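Local coordinates for protein SusD homolog (Bacteroides thetaiotaomicron VPI-5482, PDB 3FDH) that probably binds glycans at the outer membrane, as a SusD/RagB-family protein of a gut Bacteroides species, at residues A170-E175 against D192-F197; L365-N370 against G426-A431. All coordinates share one frame; numbering follows the deposited sequence.

Both contacts set a helix against a non-helical part of the chain, a turn in contact 1 and a loop in contact 2, but they differ in place and chemistry. Contact 1, its centre about 23 Å from the centre of the chain, sets the turn after helix 154-171 against helix 191-208 and is apolar across its interface, its polar bonds being made within each segment or to residues elsewhere. Contact 2 is more central and buried, and joins helix 354-379 to the loop before helix 431-443 through one side-chain hydrogen bond. Contacts 1 and 2 share no helix or strand. Both fall within the SusD-like family region, whose clan is that of the TPR proteins.

Contact 1 of 2, residues A170-E175 against D192-F197; sequences ANLQKE and DKWLKF
Lys174 NZ donates a 2.8 Å hydrogen bond to Asn171 OD1, bridging the ends of the turn whose two corner residues, Leu172 and Gln173, meet Trp194 and Leu195. The ammonium lies 23° off the carbonyl plane of the amide, and Asn171 ND2 is bound in turn to Glu113 OE1. A 3.0 Å bond from Lys174 N to Asn171 O closes the same type I turn, which follows helix 154-171 and points Leu172 at helix 191-208, while Gln173 reaches it only with the later part of its side chain. The contact thus joins two consecutive helices of a largely helical, SusD-like fold.

Leu172 provides the main apolar link. Its fork reaches the start of the Trp194 side chain: CD2 lies 3.6 Å from Trp194 CB, while CD1 comes within 3.7 Å of Leu195 N and thus rests on the peptide joining the two helical residues. The side chains of Leu172 and Trp194 cross at about a right angle, and the indole leads away from the turn. Its polar end is held elsewhere, by NE1 bonding to Asp184 OD2, and its ring packs edge-to-face with Tyr187.

Leu195 fills the other side of the contact. With its CG anti to the backbone N (chi1 -168°), it extends toward the turn, where CD2 meets Gln173 CG at 4.0 Å and CD1 lies 4.3 Å from Leu172 CD1. Gln173 therefore uses its aliphatic part here; its amide NE2 turns back to Ile169 O, a carbonyl near the end of helix 154-171.

Methyls and methylenes make the interface, whereas hydrogen bonds shape the turn and fix the indole. Such a contact probably depends more on fit and on shielding from water than on bond direction.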
loop_
_atom_site.group_PDB
_atom_site.type_symbol
_atom_site.label_atom_id
_atom_site.label_comp_id
_atom_site.label_asym_id
_atom_site.label_seq_id
_atom_site.Cartn_x
_atom_site.Cartn_y
_atom_site.Cartn_z
ATOM N N ALA A 170 -15.517 -19.159 -2.255
ATOM C CA ALA A 170 -16.564 -20.154 -2.099
ATOM C C ALA A 170 -17.477 -19.797 -0.927
ATOM O O ALA A 170 -18.706 -19.785 -1.033
ATOM C CB ALA A 170 -15.957 -21.535 -1.897
ATOM N N ASN A 171 -16.853 -19.483 0.192
ATOM C CA ASN A 171 -17.603 -19.219 1.412
ATOM C C ASN A 171 -18.443 -17.950 1.340
ATOM O O ASN A 171 -19.527 -17.872 1.901
ATOM C CB ASN A 171 -16.679 -19.196 2.643
ATOM C CG ASN A 171 -16.314 -20.568 3.098
ATOM O OD1 ASN A 171 -17.150 -21.475 3.044
ATOM N ND2 ASN A 171 -15.077 -20.747 3.566
ATOM N N LEU A 172 -17.937 -16.974 0.618
ATOM C CA LEU A 172 -18.594 -15.662 0.537
ATOM C C LEU A 172 -19.902 -15.760 -0.210
ATOM O O LEU A 172 -20.725 -14.845 -0.162
ATOM C CB LEU A 172 -17.708 -14.615 -0.138
ATOM C CG LEU A 172 -16.529 -14.009 0.642
ATOM C CD1 LEU A 172 -15.553 -13.246 -0.295
ATOM C CD2 LEU A 172 -17.030 -13.091 1.812
ATOM N N GLN A 173 -20.101 -16.893 -0.865
ATOM C CA GLN A 173 -21.307 -17.095 -1.668
ATOM C C GLN A 173 -22.346 -17.867 -0.924
ATOM O O GLN A 173 -23.377 -18.206 -1.475
ATOM C CB GLN A 173 -20.984 -17.790 -2.977
ATOM C CG GLN A 173 -20.032 -16.965 -3.836
ATOM C CD GLN A 173 -19.704 -17.606 -5.154
ATOM O OE1 GLN A 173 -20.538 -17.663 -6.050
ATOM N NE2 GLN A 173 -18.468 -18.058 -5.297
ATOM N N LYS A 174 -22.063 -18.118 0.342
ATOM C CA LYS A 174 -22.993 -18.857 1.211
ATOM C C LYS A 174 -23.738 -17.922 2.130
ATOM O O LYS A 174 -24.144 -16.844 1.718
ATOM C CB LYS A 174 -22.255 -19.913 2.019
ATOM C CG LYS A 174 -21.447 -20.870 1.125
ATOM C CD LYS A 174 -20.689 -21.886 1.929
ATOM C CE LYS A 174 -19.792 -22.735 1.046
ATOM N NZ LYS A 174 -18.735 -23.471 1.795
ATOM N N GLU A 175 -23.875 -18.326 3.384
ATOM C CA GLU A 175 -24.591 -17.521 4.385
ATOM C C GLU A 175 -23.956 -17.418 5.754
ATOM O O GLU A 175 -23.025 -18.123 6.112
ATOM C CB GLU A 175 -25.943 -18.132 4.658
ATOM C CG GLU A 175 -26.640 -18.665 3.448
ATOM C CD GLU A 175 -27.637 -17.710 2.858
ATOM O OE1 GLU A 175 -27.248 -16.568 2.510
ATOM O OE2 GLU A 175 -28.818 -18.142 2.736
ATOM N N ASP A 192 -20.945 -9.672 -1.834
ATOM C CA ASP A 192 -20.633 -9.555 -3.274
ATOM C C ASP A 192 -19.460 -8.620 -3.472
ATOM O O ASP A 192 -18.650 -8.816 -4.363
ATOM C CB ASP A 192 -21.838 -9.073 -4.086
ATOM C CG ASP A 192 -22.944 -10.128 -4.187
ATOM O OD1 ASP A 192 -22.647 -11.343 -4.067
ATOM O OD2 ASP A 192 -24.114 -9.736 -4.390
ATOM N N LYS A 193 -19.382 -7.606 -2.618
ATOM C CA LYS A 193 -18.268 -6.653 -2.632
ATOM C C LYS A 193 -17.013 -7.334 -2.095
ATOM O O LYS A 193 -15.916 -7.146 -2.604
ATOM C CB LYS A 193 -18.612 -5.379 -1.867
ATOM C CG LYS A 193 -19.635 -4.553 -2.612
ATOM C CD LYS A 193 -19.751 -3.167 -2.059
ATOM C CE LYS A 193 -20.561 -2.296 -2.993
ATOM N NZ LYS A 193 -20.559 -0.899 -2.565
ATOM N N TRP A 194 -17.177 -8.174 -1.087
ATOM C CA TRP A 194 -16.022 -8.930 -0.606
ATOM C C TRP A 194 -15.507 -9.848 -1.705
ATOM O O TRP A 194 -14.306 -10.044 -1.874
ATOM C CB TRP A 194 -16.315 -9.755 0.650
ATOM C CG TRP A 194 -16.224 -8.967 1.926
ATOM C CD1 TRP A 194 -17.226 -8.255 2.527
ATOM C CD2 TRP A 194 -15.075 -8.816 2.757
ATOM N NE1 TRP A 194 -16.764 -7.666 3.690
ATOM C CE2 TRP A 194 -15.454 -8.014 3.859
ATOM C CE3 TRP A 194 -13.772 -9.327 2.712
ATOM C CZ2 TRP A 194 -14.589 -7.689 4.868
ATOM C CZ3 TRP A 194 -12.905 -8.991 3.723
ATOM C CH2 TRP A 194 -13.312 -8.179 4.787
ATOM N N LEU A 195 -16.435 -10.393 -2.465
ATOM C CA LEU A 195 -16.090 -11.345 -3.520
ATOM C C LEU A 195 -15.265 -10.589 -4.568
ATOM O O LEU A 195 -14.241 -11.063 -5.065
ATOM C CB LEU A 195 -17.372 -11.981 -4.100
ATOM C CG LEU A 195 -17.227 -13.195 -5.008
ATOM C CD1 LEU A 195 -16.595 -14.362 -4.262
ATOM C CD2 LEU A 195 -18.629 -13.561 -5.468
ATOM N N LYS A 196 -15.702 -9.372 -4.864
ATOM C CA LYS A 196 -14.957 -8.511 -5.820
ATOM C C LYS A 196 -13.553 -8.203 -5.313
ATOM O O LYS A 196 -12.578 -8.182 -6.068
ATOM C CB LYS A 196 -15.695 -7.213 -6.093
ATOM C CG LYS A 196 -16.899 -7.377 -6.933
ATOM C CD LYS A 196 -17.561 -6.054 -7.174
ATOM C CE LYS A 196 -18.709 -6.189 -8.122
ATOM N NZ LYS A 196 -19.500 -4.925 -8.131
ATOM N N PHE A 197 -13.484 -7.944 -4.017
ATOM C CA PHE A 197 -12.224 -7.655 -3.315
ATOM C C PHE A 197 -11.325 -8.896 -3.418
ATOM O O PHE A 197 -10.138 -8.810 -3.763
ATOM C CB PHE A 197 -12.520 -7.231 -1.855
ATOM C CG PHE A 197 -11.311 -6.937 -0.997
ATOM C CD1 PHE A 197 -10.112 -6.448 -1.537
ATOM C CD2 PHE A 197 -11.413 -7.058 0.389
ATOM C CE1 PHE A 197 -8.998 -6.177 -0.703
ATOM C CE2 PHE A 197 -10.330 -6.768 1.218
ATOM C CZ PHE A 197 -9.143 -6.291 0.666
#

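Contact 2 of 2, residues L365-N370 against G426-A431; sequences LLNAEN and GASGEA
Asn367, on helix 354-379, reaches across to Ser428 and passes near Glu430 in the loop 426-431. Gly426 and Ala427 lead the chain in, and Ala427 O accepts a hydrogen bond from Asn249 ND2. Ser428 then makes the one bond between the segments: its OG accepts from Asn367 ND2 at 3.1 Å. The bond is nearly straight, with an N-H...O angle of 171°. The serine oxygen lies almost in the amide plane, 4° out of it. The asparagine is extended from its helix, CG anti to the backbone N (chi1 176°), which carries the amide to the loop.

At Gly429 the backbone has a positive phi, and the chain bends to bring Glu430 round. The Glu430 carboxylate stays 4.3 Å from Asn367 ND2 at its nearest oxygen, OE1, too long for a bond; its partners are Ser334, through OE2, and His336, through OE1. An alanine in place of Asn367 would probably leave Ser428 OG without this donor and open a gap between helix and loop.

Ala431 lies on helix 431-443, with its N bonded to Asn42 OD1 and its methyl against helix 40-48. Leu331 of strand 330-331 touches both Asn367 and Ser428 and hydrogen-bonds to the Ser428 backbone, so the loop contacts helix 354-379, that strand and, through Ala431, helix 40-48.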
loop_
_atom_site.group_PDB
_atom_site.type_symbol
_atom_site.label_atom_id
_atom_site.label_comp_id
_atom_site.label_asym_id
_atom_site.label_seq_id
_atom_site.Cartn_x
_atom_site.Cartn_y
_atom_site.Cartn_z
ATOM N N LEU A 365 -6.451 10.398 -9.700
ATOM C CA LEU A 365 -6.528 11.844 -9.526
ATOM C C LEU A 365 -7.708 12.216 -8.636
ATOM O O LEU A 365 -7.622 13.139 -7.837
ATOM C CB LEU A 365 -6.624 12.584 -10.876
ATOM C CG LEU A 365 -5.262 12.891 -11.508
ATOM C CD1 LEU A 365 -5.320 13.178 -13.032
ATOM C CD2 LEU A 365 -4.600 14.071 -10.762
ATOM N N LEU A 366 -8.816 11.504 -8.790
ATOM C CA LEU A 366 -10.047 11.841 -8.026
ATOM C C LEU A 366 -9.839 11.439 -6.555
ATOM O O LEU A 366 -10.303 12.119 -5.641
ATOM C CB LEU A 366 -11.314 11.218 -8.645
ATOM C CG LEU A 366 -11.726 11.762 -9.999
ATOM C CD1 LEU A 366 -13.076 11.164 -10.462
ATOM C CD2 LEU A 366 -11.842 13.264 -9.902
ATOM N N ASN A 367 -9.036 10.405 -6.334
ATOM C CA ASN A 367 -8.772 9.942 -4.972
ATOM C C ASN A 367 -7.828 10.945 -4.304
ATOM O O ASN A 367 -7.928 11.233 -3.125
ATOM C CB ASN A 367 -8.146 8.549 -4.977
ATOM C CG ASN A 367 -7.763 8.074 -3.606
ATOM O OD1 ASN A 367 -8.611 7.930 -2.717
ATOM N ND2 ASN A 367 -6.457 7.846 -3.412
ATOM N N ALA A 368 -6.905 11.452 -5.109
ATOM C CA ALA A 368 -5.940 12.451 -4.661
ATOM C C ALA A 368 -6.661 13.713 -4.246
ATOM O O ALA A 368 -6.399 14.305 -3.204
ATOM C CB ALA A 368 -4.947 12.769 -5.785
ATOM N N GLU A 369 -7.606 14.120 -5.086
ATOM C CA GLU A 369 -8.388 15.298 -4.821
ATOM C C GLU A 369 -9.234 15.103 -3.568
ATOM O O GLU A 369 -9.416 16.024 -2.788
ATOM C CB GLU A 369 -9.295 15.626 -5.998
ATOM C CG GLU A 369 -10.225 16.811 -5.743
ATOM C CD GLU A 369 -9.477 18.130 -5.488
ATOM O OE1 GLU A 369 -8.628 18.533 -6.313
ATOM O OE2 GLU A 369 -9.757 18.781 -4.471
ATOM N N ASN A 370 -9.738 13.894 -3.382
ATOM C CA ASN A 370 -10.521 13.606 -2.184
ATOM C C ASN A 370 -9.671 13.898 -0.958
ATOM O O ASN A 370 -10.091 14.601 -0.040
ATOM C CB ASN A 370 -10.998 12.153 -2.154
ATOM C CG ASN A 370 -12.025 11.890 -1.054
ATOM O OD1 ASN A 370 -13.080 12.534 -0.992
ATOM N ND2 ASN A 370 -11.718 10.943 -0.181
ATOM N N GLY A 426 -0.252 9.337 -1.729
ATOM C CA GLY A 426 -1.329 9.896 -0.946
ATOM C C GLY A 426 -1.352 9.557 0.531
ATOM O O GLY A 426 -0.312 9.195 1.125
ATOM N N ALA A 427 -2.547 9.652 1.089
ATOM C CA ALA A 427 -2.845 9.348 2.508
ATOM C C ALA A 427 -3.613 8.042 2.601
ATOM O O ALA A 427 -4.165 7.671 3.660
ATOM C CB ALA A 427 -3.708 10.522 3.126
ATOM N N SER A 428 -3.665 7.338 1.477
ATOM C CA SER A 428 -4.482 6.113 1.330
ATOM C C SER A 428 -3.869 4.792 1.792
ATOM O O SER A 428 -4.551 3.756 1.795
ATOM C CB SER A 428 -4.984 5.956 -0.120
ATOM O OG SER A 428 -5.688 7.111 -0.552
ATOM N N GLY A 429 -2.591 4.835 2.149
ATOM C CA GLY A 429 -1.844 3.643 2.562
ATOM C C GLY A 429 -1.302 2.839 1.394
ATOM O O GLY A 429 -1.039 1.656 1.533
ATOM N N GLU A 430 -1.108 3.480 0.243
ATOM C CA GLU A 430 -0.674 2.759 -0.997
ATOM C C GLU A 430 0.825 2.649 -1.270
ATOM O O GLU A 430 1.252 1.991 -2.239
ATOM C CB GLU A 430 -1.414 3.325 -2.219
ATOM C CG GLU A 430 -2.908 3.073 -2.157
ATOM C CD GLU A 430 -3.634 3.450 -3.440
ATOM O OE1 GLU A 430 -3.635 4.651 -3.802
ATOM O OE2 GLU A 430 -4.214 2.535 -4.077
ATOM N N ALA A 431 1.633 3.245 -0.390
ATOM C CA ALA A 431 3.091 3.226 -0.571
ATOM C C ALA A 431 3.537 1.813 -0.391
ATOM O O ALA A 431 4.487 1.320 -1.013
ATOM C CB ALA A 431 3.806 4.155 0.409
#